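Local structure of hypothetical protein PA3696 (1YOX) at residues Val20-Glu33 against Ser118-Ile130. The protein is of unknown function but belongs to the AIM24 family, named for mitochondrial biogenesis, and is built mainly of antiparallel beta-sheets. Sequence-based numbering, arbitrary orientation.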
ATOM      1  N   VAL C  20      10.800  -5.985  -9.051  1.00 34.08           N
ATOM      2  CA  VAL C  20      11.508  -6.937  -9.863  1.00 34.07           C
ATOM      3  C   VAL C  20      12.876  -6.418 -10.272  1.00 33.26           C
ATOM      4  O   VAL C  20      13.007  -5.410 -10.954  1.00 32.81           O
ATOM      5  CB  VAL C  20      10.668  -7.434 -11.093  1.00 33.96           C
ATOM      6  CG1 VAL C  20      10.440  -6.317 -12.090  1.00 33.80           C
ATOM      7  CG2 VAL C  20      11.377  -8.617 -11.757  1.00 33.70           C
ATOM      8  N   GLU C  21      13.902  -7.123  -9.830  1.00 33.62           N
ATOM      9  CA  GLU C  21      15.255  -6.766 -10.188  1.00 33.97           C
ATOM     10  C   GLU C  21      15.663  -7.692 -11.318  1.00 33.99           C
ATOM     11  O   GLU C  21      15.786  -8.903 -11.135  1.00 34.70           O
ATOM     12  CB  GLU C  21      16.210  -6.872  -8.999  1.00 33.47           C
ATOM     13  CG  GLU C  21      17.585  -6.275  -9.304  1.00 36.25           C
ATOM     14  CD  GLU C  21      18.683  -6.813  -8.412  1.00 39.38           C
ATOM     15  OE1 GLU C  21      19.019  -6.138  -7.419  1.00 41.81           O
ATOM     16  OE2 GLU C  21      19.190  -7.926  -8.682  1.00 41.73           O
ATOM     17  N   ILE C  22      15.833  -7.099 -12.488  1.00 34.05           N
ATOM     18  CA  ILE C  22      16.192  -7.781 -13.714  1.00 34.34           C
ATOM     19  C   ILE C  22      17.706  -7.782 -13.845  1.00 34.84           C
ATOM     20  O   ILE C  22      18.350  -6.739 -13.751  1.00 33.48           O
ATOM     21  CB  ILE C  22      15.612  -7.054 -14.948  1.00 34.73           C
ATOM     22  CG1 ILE C  22      14.075  -6.838 -14.815  1.00 33.44           C
ATOM     23  CG2 ILE C  22      16.032  -7.786 -16.261  1.00 36.23           C
ATOM     24  CD1 ILE C  22      13.219  -8.107 -14.909  1.00 32.29           C
ATOM     25  N   GLU C  23      18.262  -8.978 -14.048  1.00 35.69           N
ATOM     26  CA  GLU C  23      19.691  -9.157 -14.273  1.00 36.25           C
ATOM     27  C   GLU C  23      19.956  -9.215 -15.779  1.00 35.68           C
ATOM     28  O   GLU C  23      19.465 -10.111 -16.462  1.00 34.79           O
ATOM     29  CB  GLU C  23      20.159 -10.440 -13.585  1.00 36.29           C
ATOM     30  CG  GLU C  23      21.651 -10.704 -13.736  1.00 38.15           C
ATOM     31  CD  GLU C  23      22.109 -11.816 -12.836  1.00 42.13           C
ATOM     32  OE1 GLU C  23      22.255 -11.559 -11.615  1.00 46.13           O
ATOM     33  OE2 GLU C  23      22.299 -12.951 -13.344  1.00 43.49           O
ATOM     34  N   LEU C  24      20.710  -8.243 -16.274  1.00 36.06           N
ATOM     35  CA  LEU C  24      21.034  -8.125 -17.697  1.00 36.79           C
ATOM     36  C   LEU C  24      22.465  -8.606 -17.986  1.00 37.63           C
ATOM     37  O   LEU C  24      23.410  -8.054 -17.429  1.00 36.77           O
ATOM     38  CB  LEU C  24      20.907  -6.649 -18.123  1.00 37.64           C
ATOM     39  CG  LEU C  24      19.642  -6.038 -18.771  1.00 37.57           C
ATOM     40  CD1 LEU C  24      18.371  -6.816 -18.514  1.00 38.67           C
ATOM     41  CD2 LEU C  24      19.462  -4.578 -18.467  1.00 36.17           C
ATOM     42  N   ASP C  25      22.625  -9.630 -18.844  1.00 38.22           N
ATOM     43  CA  ASP C  25      23.952  -9.950 -19.421  1.00 38.60           C
ATOM     44  C   ASP C  25      24.367  -8.918 -20.478  1.00 39.59           C
ATOM     45  O   ASP C  25      23.514  -8.149 -20.966  1.00 40.27           O
ATOM     46  CB  ASP C  25      23.993 -11.376 -19.952  1.00 38.41           C
ATOM     47  CG  ASP C  25      23.667 -12.401 -18.867  1.00 40.10           C
ATOM     48  OD1 ASP C  25      24.135 -12.226 -17.715  1.00 40.80           O
ATOM     49  OD2 ASP C  25      22.912 -13.360 -19.153  1.00 42.54           O
ATOM     50  N   PRO C  26      25.686  -8.824 -20.795  1.00 40.09           N
ATOM     51  CA  PRO C  26      26.101  -7.829 -21.779  1.00 40.14           C
ATOM     52  C   PRO C  26      25.307  -7.953 -23.077  1.00 40.48           C
ATOM     53  O   PRO C  26      25.071  -9.061 -23.547  1.00 40.95           O
ATOM     54  CB  PRO C  26      27.567  -8.172 -22.012  1.00 40.72           C
ATOM     55  CG  PRO C  26      28.007  -8.720 -20.714  1.00 39.99           C
ATOM     56  CD  PRO C  26      26.851  -9.548 -20.243  1.00 40.10           C
ATOM     57  N   GLY C  27      24.862  -6.820 -23.613  1.00 40.78           N
ATOM     58  CA  GLY C  27      24.044  -6.804 -24.826  1.00 41.14           C
ATOM     59  C   GLY C  27      22.554  -7.049 -24.623  1.00 41.78           C
ATOM     60  O   GLY C  27      21.800  -6.846 -25.563  1.00 42.04           O
ATOM     61  N   GLU C  28      22.123  -7.463 -23.416  1.00 41.76           N
ATOM     62  CA  GLU C  28      20.704  -7.831 -23.153  1.00 42.70           C
ATOM     63  C   GLU C  28      19.790  -6.632 -22.846  1.00 41.67           C
ATOM     64  O   GLU C  28      20.252  -5.577 -22.422  1.00 42.81           O
ATOM     65  CB  GLU C  28      20.588  -8.866 -22.022  1.00 42.55           C
ATOM     66  CG  GLU C  28      21.151 -10.254 -22.336  1.00 44.41           C
ATOM     67  CD  GLU C  28      20.679 -11.310 -21.334  1.00 45.02           C
ATOM     68  OE1 GLU C  28      20.410 -10.961 -20.158  1.00 45.83           O
ATOM     69  OE2 GLU C  28      20.560 -12.498 -21.721  1.00 49.28           O
ATOM     70  N   THR C  29      18.490  -6.792 -23.049  1.00 40.53           N
ATOM     71  CA  THR C  29      17.579  -5.644 -22.917  1.00 39.58           C
ATOM     72  C   THR C  29      16.255  -5.990 -22.258  1.00 38.07           C
ATOM     73  O   THR C  29      15.717  -7.062 -22.464  1.00 37.15           O
ATOM     74  CB  THR C  29      17.346  -4.941 -24.268  1.00 39.76           C
ATOM     75  OG1 THR C  29      18.608  -4.502 -24.762  1.00 43.25           O
ATOM     76  CG2 THR C  29      16.413  -3.703 -24.134  1.00 40.08           C
ATOM     77  N   VAL C  30      15.768  -5.066 -21.436  1.00 37.15           N
ATOM     78  CA  VAL C  30      14.431  -5.143 -20.862  1.00 36.27           C
ATOM     79  C   VAL C  30      13.642  -3.863 -21.215  1.00 36.31           C
ATOM     80  O   VAL C  30      14.212  -2.754 -21.303  1.00 34.86           O
ATOM     81  CB  VAL C  30      14.483  -5.428 -19.344  1.00 36.14           C
ATOM     82  CG1 VAL C  30      15.101  -4.243 -18.553  1.00 34.89           C
ATOM     83  CG2 VAL C  30      13.124  -5.816 -18.808  1.00 35.34           C
ATOM     84  N   ILE C  31      12.344  -4.039 -21.465  1.00 36.45           N
ATOM     85  CA  ILE C  31      11.483  -2.918 -21.805  1.00 37.10           C
ATOM     86  C   ILE C  31      10.485  -2.647 -20.679  1.00 37.41           C
ATOM     87  O   ILE C  31       9.946  -3.564 -20.066  1.00 38.04           O
ATOM     88  CB  ILE C  31      10.843  -3.048 -23.220  1.00 36.60           C
ATOM     89  CG1 ILE C  31       9.830  -4.184 -23.300  1.00 38.22           C
ATOM     90  CG2 ILE C  31      11.935  -3.257 -24.285  1.00 37.53           C
ATOM     91  CD1 ILE C  31       9.068  -4.217 -24.668  1.00 38.56           C
ATOM     92  N   ALA C  32      10.302  -1.376 -20.371  1.00 38.28           N
ATOM     93  CA  ALA C  32       9.473  -0.969 -19.255  1.00 39.44           C
ATOM     94  C   ALA C  32       9.010   0.461 -19.491  1.00 40.06           C
ATOM     95  O   ALA C  32       9.643   1.204 -20.234  1.00 40.00           O
ATOM     96  CB  ALA C  32      10.283  -1.030 -17.976  1.00 38.88           C
ATOM     97  N   GLU C  33       7.923   0.862 -18.858  1.00 41.29           N
ATOM     98  CA  GLU C  33       7.643   2.302 -18.784  1.00 43.23           C
ATOM     99  C   GLU C  33       8.659   2.890 -17.778  1.00 43.10           C
ATOM    100  O   GLU C  33       8.937   2.291 -16.726  1.00 43.32           O
ATOM    101  CB  GLU C  33       6.153   2.590 -18.464  1.00 43.89           C
ATOM    102  CG  GLU C  33       5.762   4.048 -18.490  1.00 46.97           C
ATOM    103  CD  GLU C  33       6.314   4.787 -17.284  1.00 52.96           C
ATOM    104  OE1 GLU C  33       6.079   4.327 -16.129  1.00 53.97           O
ATOM    105  OE2 GLU C  33       6.998   5.814 -17.488  1.00 54.46           O
ATOM    106  N   SER C 118      -1.272  -2.582 -15.042  1.00 36.24           N
ATOM    107  CA  SER C 118      -0.686  -3.781 -14.531  1.00 36.55           C
ATOM    108  C   SER C 118       0.612  -4.204 -15.220  1.00 36.94           C
ATOM    109  O   SER C 118       1.403  -4.920 -14.623  1.00 37.75           O
ATOM    110  CB  SER C 118      -1.701  -4.906 -14.570  1.00 36.33           C
ATOM    111  OG  SER C 118      -2.448  -4.946 -13.373  1.00 37.49           O
ATOM    112  N   PHE C 119       0.832  -3.800 -16.466  1.00 37.57           N
ATOM    113  CA  PHE C 119       2.118  -4.070 -17.105  1.00 38.15           C
ATOM    114  C   PHE C 119       3.298  -3.473 -16.306  1.00 37.63           C
ATOM    115  O   PHE C 119       3.306  -2.286 -15.994  1.00 38.78           O
ATOM    116  CB  PHE C 119       2.143  -3.591 -18.568  1.00 38.43           C
ATOM    117  CG  PHE C 119       3.479  -3.777 -19.231  1.00 40.44           C
ATOM    118  CD1 PHE C 119       3.868  -5.031 -19.703  1.00 41.25           C
ATOM    119  CD2 PHE C 119       4.383  -2.718 -19.328  1.00 40.48           C
ATOM    120  CE1 PHE C 119       5.134  -5.219 -20.312  1.00 40.64           C
ATOM    121  CE2 PHE C 119       5.656  -2.907 -19.931  1.00 41.65           C
ATOM    122  CZ  PHE C 119       6.018  -4.153 -20.421  1.00 40.20           C
ATOM    123  N   LEU C 120       4.280  -4.297 -15.962  1.00 36.83           N
ATOM    124  CA  LEU C 120       5.490  -3.816 -15.266  1.00 36.40           C
ATOM    125  C   LEU C 120       6.740  -3.771 -16.166  1.00 35.95           C
ATOM    126  O   LEU C 120       7.318  -2.698 -16.385  1.00 36.48           O
ATOM    127  CB  LEU C 120       5.763  -4.624 -13.984  1.00 35.97           C
ATOM    128  CG  LEU C 120       6.937  -4.137 -13.140  1.00 35.49           C
ATOM    129  CD1 LEU C 120       6.837  -2.609 -12.937  1.00 36.63           C
ATOM    130  CD2 LEU C 120       6.976  -4.864 -11.812  1.00 37.21           C
ATOM    131  N   CYS C 121       7.179  -4.924 -16.659  1.00 35.18           N
ATOM    132  CA  CYS C 121       8.238  -4.946 -17.682  1.00 35.56           C
ATOM    133  C   CYS C 121       8.272  -6.259 -18.437  1.00 35.77           C
ATOM    134  O   CYS C 121       7.604  -7.236 -18.057  1.00 35.17           O
ATOM    135  CB  CYS C 121       9.626  -4.664 -17.082  1.00 35.20           C
ATOM    136  SG  CYS C 121      10.018  -5.799 -15.807  1.00 36.23           S
ATOM    137  N   ALA C 122       9.049  -6.269 -19.515  1.00 35.94           N
ATOM    138  CA  ALA C 122       9.184  -7.456 -20.338  1.00 36.09           C
ATOM    139  C   ALA C 122      10.549  -7.516 -21.017  1.00 37.22           C
ATOM    140  O   ALA C 122      11.217  -6.488 -21.239  1.00 36.78           O
ATOM    141  CB  ALA C 122       8.116  -7.476 -21.361  1.00 35.73           C
ATOM    142  N   ALA C 123      10.933  -8.746 -21.357  1.00 38.62           N
ATOM    143  CA  ALA C 123      12.118  -9.034 -22.144  1.00 39.46           C
ATOM    144  C   ALA C 123      12.025  -8.346 -23.492  1.00 40.60           C
ATOM    145  O   ALA C 123      10.948  -8.311 -24.111  1.00 40.33           O
ATOM    146  CB  ALA C 123      12.253 -10.532 -22.318  1.00 39.01           C
ATOM    147  N   TYR C 124      13.145  -7.778 -23.936  1.00 42.42           N
ATOM    148  CA  TYR C 124      13.252  -7.304 -25.307  1.00 44.51           C
ATOM    149  C   TYR C 124      12.797  -8.425 -26.253  1.00 44.69           C
ATOM    150  O   TYR C 124      13.084  -9.603 -26.007  1.00 45.08           O
ATOM    151  CB  TYR C 124      14.679  -6.834 -25.638  1.00 46.02           C
ATOM    152  CG  TYR C 124      14.751  -6.178 -27.001  1.00 48.48           C
ATOM    153  CD1 TYR C 124      13.969  -5.054 -27.287  1.00 50.08           C
ATOM    154  CD2 TYR C 124      15.551  -6.709 -28.024  1.00 49.82           C
ATOM    155  CE1 TYR C 124      13.991  -4.451 -28.560  1.00 52.45           C
ATOM    156  CE2 TYR C 124      15.582  -6.119 -29.310  1.00 51.49           C
ATOM    157  CZ  TYR C 124      14.796  -4.989 -29.566  1.00 51.54           C
ATOM    158  OH  TYR C 124      14.799  -4.369 -30.795  1.00 51.20           O
ATOM    159  N   GLY C 125      12.060  -8.061 -27.303  1.00 45.67           N
ATOM    160  CA  GLY C 125      11.436  -9.041 -28.203  1.00 45.84           C
ATOM    161  C   GLY C 125       9.959  -9.283 -27.907  1.00 46.52           C
ATOM    162  O   GLY C 125       9.226  -9.855 -28.734  1.00 46.58           O
ATOM    163  N   THR C 126       9.512  -8.861 -26.723  1.00 46.50           N
ATOM    164  CA  THR C 126       8.095  -8.880 -26.419  1.00 45.75           C
ATOM    165  C   THR C 126       7.429  -7.903 -27.357  1.00 46.20           C
ATOM    166  O   THR C 126       7.911  -6.784 -27.573  1.00 45.77           O
ATOM    167  CB  THR C 126       7.779  -8.509 -24.974  1.00 45.65           C
ATOM    168  OG1 THR C 126       8.515  -9.366 -24.077  1.00 46.07           O
ATOM    169  CG2 THR C 126       6.268  -8.657 -24.717  1.00 44.20           C
ATOM    170  N   ARG C 127       6.337  -8.366 -27.949  1.00 47.01           N
ATOM    171  CA  ARG C 127       5.512  -7.533 -28.781  1.00 49.01           C
ATOM    172  C   ARG C 127       4.370  -7.022 -27.895  1.00 48.93           C
ATOM    173  O   ARG C 127       3.582  -7.816 -27.360  1.00 48.43           O
ATOM    174  CB  ARG C 127       5.038  -8.338 -29.998  1.00 48.81           C
ATOM    175  CG  ARG C 127       6.225  -8.723 -30.908  1.00 50.36           C
ATOM    176  CD  ARG C 127       5.879  -9.753 -32.000  1.00 52.00           C
ATOM    177  NE  ARG C 127       5.759 -11.124 -31.494  1.00 56.54           N
ATOM    178  CZ  ARG C 127       4.666 -11.880 -31.628  1.00 59.45           C
ATOM    179  NH1 ARG C 127       3.592 -11.405 -32.269  1.00 60.04           N
ATOM    180  NH2 ARG C 127       4.650 -13.122 -31.133  1.00 59.16           N
ATOM    181  N   VAL C 128       4.342  -5.702 -27.713  1.00 49.49           N
ATOM    182  CA  VAL C 128       3.349  -5.016 -26.876  1.00 50.64           C
ATOM    183  C   VAL C 128       2.374  -4.211 -27.725  1.00 50.88           C
ATOM    184  O   VAL C 128       2.751  -3.210 -28.341  1.00 51.23           O
ATOM    185  CB  VAL C 128       4.024  -4.046 -25.842  1.00 50.42           C
ATOM    186  CG1 VAL C 128       2.964  -3.210 -25.081  1.00 50.63           C
ATOM    187  CG2 VAL C 128       4.905  -4.821 -24.873  1.00 50.44           C
ATOM    188  N   GLY C 129       1.125  -4.639 -27.753  1.00 51.06           N
ATOM    189  CA  GLY C 129       0.103  -3.871 -28.449  1.00 52.20           C
ATOM    190  C   GLY C 129      -1.126  -3.625 -27.595  1.00 52.76           C
ATOM    191  O   GLY C 129      -1.207  -4.108 -26.458  1.00 52.19           O
ATOM    192  N   ILE C 130      -2.080  -2.885 -28.166  1.00 53.60           N
ATOM    193  CA  ILE C 130      -3.375  -2.630 -27.545  1.00 54.68           C
ATOM    194  C   ILE C 130      -4.418  -3.617 -28.068  1.00 55.26           C
ATOM    195  O   ILE C 130      -4.644  -3.726 -29.277  1.00 55.88           O
ATOM    196  CB  ILE C 130      -3.869  -1.206 -27.845  1.00 54.75           C
ATOM    197  CG1 ILE C 130      -2.938  -0.175 -27.244  1.00 55.35           C
ATOM    198  CG2 ILE C 130      -5.286  -0.985 -27.309  1.00 55.54           C
ATOM    199  CD1 ILE C 130      -3.135   1.192 -27.850  1.00 58.75           C
TER
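The Y124 ring takes I31 CG2 at its edge, near the ring plane, 4.0 Å from CD1, while T29 lies alongside Y124, the two side chains pointing the same way with their CB atoms 3.5 Å apart. The F119 ring is met obliquely by the I31 carbonyl, and one of its faces carries the backbone N of C121, offset toward the rim. These rings sit near the two ends of an antiparallel strand pair, 29-32 against 119-123, inside a six-stranded sheet of this cupin-clan protein; the short axes run at 151° and approach to 4.7 Å. I31 and A122 form the hydrogen-bonded pair. I31 N reaches A122 O at 2.7 Å with the donor almost in line with the C=O, and A122 N returns a bond to I31 O in the carbonyl plane. Y124 N extends the pairing to T29 O, but from 44° out of the T29 carbonyl plane, as the strand enters the type II turn A123-T126. One sheet face carries I31, whose CD1 reaches V128 CG2 on strand 127-134, past the turn and part of a second six-stranded sheet. On the other, C121 holds SG between its own N and carbonyl carbon (chi1 57°), where it packs against V20 CG1 and I22 CD1. Strand 20-24 thus packs across from 119-123, at a 9.5 Å axis separation, and the F158 side chain joins V20, I22 and C121 there. L120 CD2 touches V20 CG1. In the backbone, L120 and C121 both lie opposite F158 of the adjoining strand 156-162, a classic beta bulge. At the turn, A123 O accepts both T126 N and T126 OG1, the hydroxyl on a lone pair at 2.7 Å.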